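Local coordinates for protein eukaryotic Translation Initiation 4E (Schistosoma mansoni, PDB 3HXI) that binds the 7-methylguanosine cap of messenger RNA and, through its convex helical face, a 4E-BP peptide, consistent with a role in starting and regulating translation, at residues E102-L107 / C122-Q127. Sequence-based numbering, arbitrary orientation.
With GTG (7-methyl-guanosine-5'-triphosphate-5'-guanosine), chain C.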
loop_
_atom_site.group_PDB
_atom_site.type_symbol
_atom_site.label_atom_id
_atom_site.label_comp_id
_atom_site.label_asym_id
_atom_site.label_seq_id
_atom_site.Cartn_x
_atom_site.Cartn_y
_atom_site.Cartn_z
ATOM N N GLU A 102 -3.099 -4.687 -8.609
ATOM C CA GLU A 102 -1.712 -5.004 -8.975
ATOM C C GLU A 102 -0.774 -4.727 -7.802
ATOM O O GLU A 102 0.181 -5.492 -7.539
ATOM C CB GLU A 102 -1.256 -4.169 -10.179
ATOM C CG GLU A 102 -1.952 -4.533 -11.499
ATOM C CD GLU A 102 -1.796 -6.010 -11.858
ATOM O OE1 GLU A 102 -0.673 -6.562 -11.774
ATOM O OE2 GLU A 102 -2.802 -6.603 -12.270
ATOM N N LEU A 103 -1.028 -3.617 -7.120
ATOM C CA LEU A 103 -0.193 -3.237 -5.990
ATOM C C LEU A 103 -0.272 -4.293 -4.888
ATOM O O LEU A 103 0.765 -4.760 -4.384
ATOM C CB LEU A 103 -0.546 -1.846 -5.458
ATOM C CG LEU A 103 0.458 -1.256 -4.436
ATOM C CD1 LEU A 103 1.848 -1.106 -5.064
ATOM C CD2 LEU A 103 -0.035 0.062 -3.857
ATOM N N LEU A 104 -1.488 -4.688 -4.530
ATOM C CA LEU A 104 -1.682 -5.654 -3.460
ATOM C C LEU A 104 -1.155 -7.037 -3.834
ATOM O O LEU A 104 -0.582 -7.724 -3.004
ATOM C CB LEU A 104 -3.161 -5.707 -3.039
ATOM C CG LEU A 104 -3.793 -4.409 -2.514
ATOM C CD1 LEU A 104 -5.098 -4.762 -1.832
ATOM C CD2 LEU A 104 -2.867 -3.575 -1.577
ATOM N N MET A 105 -1.310 -7.423 -5.104
ATOM C CA MET A 105 -0.728 -8.671 -5.583
ATOM C C MET A 105 0.801 -8.668 -5.405
ATOM O O MET A 105 1.378 -9.637 -4.921
ATOM C CB MET A 105 -1.124 -8.956 -7.028
ATOM C CG MET A 105 -2.534 -9.555 -7.162
ATOM S SD MET A 105 -2.823 -10.213 -8.835
ATOM C CE MET A 105 -2.758 -8.724 -9.826
ATOM N N LEU A 106 1.442 -7.567 -5.779
ATOM C CA LEU A 106 2.886 -7.429 -5.643
ATOM C C LEU A 106 3.283 -7.584 -4.169
ATOM O O LEU A 106 4.236 -8.298 -3.850
ATOM C CB LEU A 106 3.343 -6.085 -6.221
ATOM C CG LEU A 106 4.777 -5.605 -5.942
ATOM C CD1 LEU A 106 5.843 -6.606 -6.402
ATOM C CD2 LEU A 106 4.997 -4.223 -6.551
ATOM N N LEU A 107 2.527 -6.953 -3.274
ATOM C CA LEU A 107 2.840 -7.015 -1.840
ATOM C C LEU A 107 2.568 -8.386 -1.217
ATOM O O LEU A 107 3.460 -8.953 -0.600
ATOM C CB LEU A 107 2.123 -5.925 -1.048
ATOM C CG LEU A 107 2.892 -4.609 -0.850
ATOM C CD1 LEU A 107 3.141 -3.915 -2.176
ATOM C CD2 LEU A 107 2.154 -3.676 0.118
ATOM N N CYS A 122 6.059 -2.302 4.710
ATOM C CA CYS A 122 5.108 -2.198 5.810
ATOM C C CYS A 122 3.678 -2.379 5.330
ATOM O O CYS A 122 2.936 -3.192 5.872
ATOM C CB CYS A 122 5.242 -0.848 6.505
ATOM S SG CYS A 122 6.845 -0.641 7.303
ATOM N N GLY A 123 3.286 -1.623 4.310
ATOM C CA GLY A 123 1.907 -1.704 3.827
ATOM C C GLY A 123 1.606 -0.800 2.645
ATOM O O GLY A 123 2.504 -0.117 2.138
ATOM N N ALA A 124 0.349 -0.811 2.215
ATOM C CA ALA A 124 -0.119 -0.021 1.074
ATOM C C ALA A 124 -1.379 0.771 1.459
ATOM O O ALA A 124 -2.132 0.372 2.363
ATOM C CB ALA A 124 -0.397 -0.919 -0.125
ATOM N N VAL A 125 -1.598 1.884 0.775
ATOM C CA VAL A 125 -2.698 2.805 1.099
ATOM C C VAL A 125 -3.323 3.321 -0.197
ATOM O O VAL A 125 -2.605 3.755 -1.093
ATOM C CB VAL A 125 -2.199 4.028 1.903
ATOM C CG1 VAL A 125 -3.386 4.886 2.420
ATOM C CG2 VAL A 125 -1.300 3.610 3.073
ATOM N N PHE A 126 -4.647 3.270 -0.274
ATOM C CA PHE A 126 -5.387 3.908 -1.341
ATOM C C PHE A 126 -6.218 5.066 -0.801
ATOM O O PHE A 126 -7.004 4.888 0.120
ATOM C CB PHE A 126 -6.316 2.916 -2.033
ATOM C CG PHE A 126 -7.103 3.548 -3.138
ATOM C CD1 PHE A 126 -6.439 4.191 -4.176
ATOM C CD2 PHE A 126 -8.494 3.586 -3.090
ATOM C CE1 PHE A 126 -7.160 4.819 -5.210
ATOM C CE2 PHE A 126 -9.226 4.216 -4.101
ATOM C CZ PHE A 126 -8.564 4.817 -5.166
ATOM N N GLN A 127 -6.034 6.246 -1.381
ATOM C CA GLN A 127 -6.706 7.464 -0.922
ATOM C C GLN A 127 -7.423 8.141 -2.094
ATOM O O GLN A 127 -6.807 8.831 -2.895
ATOM C CB GLN A 127 -5.711 8.424 -0.268
ATOM C CG GLN A 127 -5.007 7.812 0.928
ATOM C CD GLN A 127 -3.965 8.733 1.501
ATOM O OE1 GLN A 127 -2.994 9.084 0.825
ATOM N NE2 GLN A 127 -4.167 9.149 2.746
HETATM P PA GTG C . -3.941 12.586 4.405
HETATM O O1A GTG C . -5.346 12.048 4.414
HETATM O O2A GTG C . -2.759 11.725 4.016
HETATM O O3A GTG C . -3.811 13.953 3.572
HETATM P PB GTG C . -4.839 14.630 2.565
HETATM O O1B GTG C . -5.266 13.667 1.484
HETATM O O2B GTG C . -4.199 15.959 2.176
HETATM O O3B GTG C . -6.049 14.975 3.566
HETATM N N9A GTG C . -2.665 11.628 9.521
HETATM C C8A GTG C . -2.421 10.937 8.402
HETATM N N7A GTG C . -1.698 9.839 8.720
HETATM C C7X GTG C . -1.248 8.834 7.725
HETATM C C5A GTG C . -1.499 9.860 10.041
HETATM C C6A GTG C . -0.820 8.978 10.889
HETATM O O6A GTG C . -0.251 7.939 10.481
HETATM N N1A GTG C . -0.769 9.285 12.209
HETATM C C2A GTG C . -1.392 10.412 12.679
HETATM N N2A GTG C . -1.362 10.736 13.985
HETATM N N3A GTG C . -2.050 11.257 11.854
HETATM C C4A GTG C . -2.112 10.982 10.540
HETATM O O5D GTG C . -3.648 13.067 5.885
HETATM C C5D GTG C . -4.510 14.032 6.480
HETATM C C4D GTG C . -4.109 14.234 7.924
HETATM O O4D GTG C . -4.381 13.037 8.640
HETATM C C3D GTG C . -2.630 14.496 8.124
HETATM O O3D GTG C . -2.309 15.866 7.894
HETATM C C2D GTG C . -2.442 14.075 9.562
HETATM O O2D GTG C . -2.869 15.129 10.438
HETATM C C1D GTG C . -3.409 12.901 9.676
HETATM P PG GTG C . -7.512 15.511 3.175
HETATM O O1G GTG C . -7.885 15.231 1.754
HETATM O O2G GTG C . -7.660 16.919 3.726
HETATM O O5E GTG C . -8.389 14.554 4.123
HETATM C C5E GTG C . -8.548 13.174 3.799
HETATM C C4E GTG C . -9.493 12.520 4.787
HETATM O O4E GTG C . -8.904 12.571 6.090
HETATM C C3E GTG C . -10.821 13.244 4.906
HETATM O O3E GTG C . -11.797 12.265 5.299
HETATM C C2E GTG C . -10.625 14.207 6.068
HETATM O O2E GTG C . -11.856 14.556 6.722
HETATM C C1E GTG C . -9.729 13.364 6.965
HETATM N N9B GTG C . -8.807 14.077 7.872
HETATM C C8B GTG C . -7.850 14.930 7.208
HETATM N N7B GTG C . -7.084 15.425 8.347
HETATM C C5B GTG C . -7.578 14.845 9.483
HETATM C C6B GTG C . -7.215 14.943 10.908
HETATM O O6B GTG C . -6.255 15.697 11.220
HETATM N N1B GTG C . -7.948 14.227 11.807
HETATM C C2B GTG C . -8.991 13.415 11.419
HETATM N N2B GTG C . -9.704 12.702 12.326
HETATM N N3B GTG C . -9.370 13.279 10.124
HETATM C C4B GTG C . -8.701 13.947 9.163
#
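L103, L104 and L107 of helix 102-107 converge on a single methyl group, the CB of A124, in strand 122-127. The segment axes run almost exactly antiparallel, at 174°, and approach to 9.4 Å, as a helix laid along a strand would. On the side of the helix turned from the strand, E102 forms a salt bridge to a basic side chain of the bound peptide. L103 directs its CB bond at the strand; with CG anti to the backbone N (chi1 -169°), its CD2 reaches A124 CB at 3.9 Å. The CB bond of L104 runs alongside the strand instead, and the contact is made by the branch end: CG lies anti to the carbonyl carbon, and CD2 comes back to A124 CB, also at 3.9 Å. M105, like E102, serves the peptide, packing on one of its apolar side chains, so the helix joins the peptide site to the sheet. L107 lies one turn on from L103, and therefore on the same face. Its CD2 completes the trio, 3.8 Å from A124 CB and 3.9 Å from the backbone carbon C of G123. C122 and G123 pair with W138 across the sheet as a classic beta bulge. V137 beside L103 and M66 beside L104 and L107 extend the apolar layer onto the two neighbouring strands. On the strand, Q127 NE2 donates to O2A of the cap's alpha phosphate (GTG) at 3.2 Å, with an N-H...O angle of 157°, and also bonds D63. No hydrogen bond crosses between helix and strand: buried methyl contacts, one of them onto the backbone carbon of G123, join the two without a directional bond, while the side-chain polar groups of E102 and Q127 are engaged away from this interface.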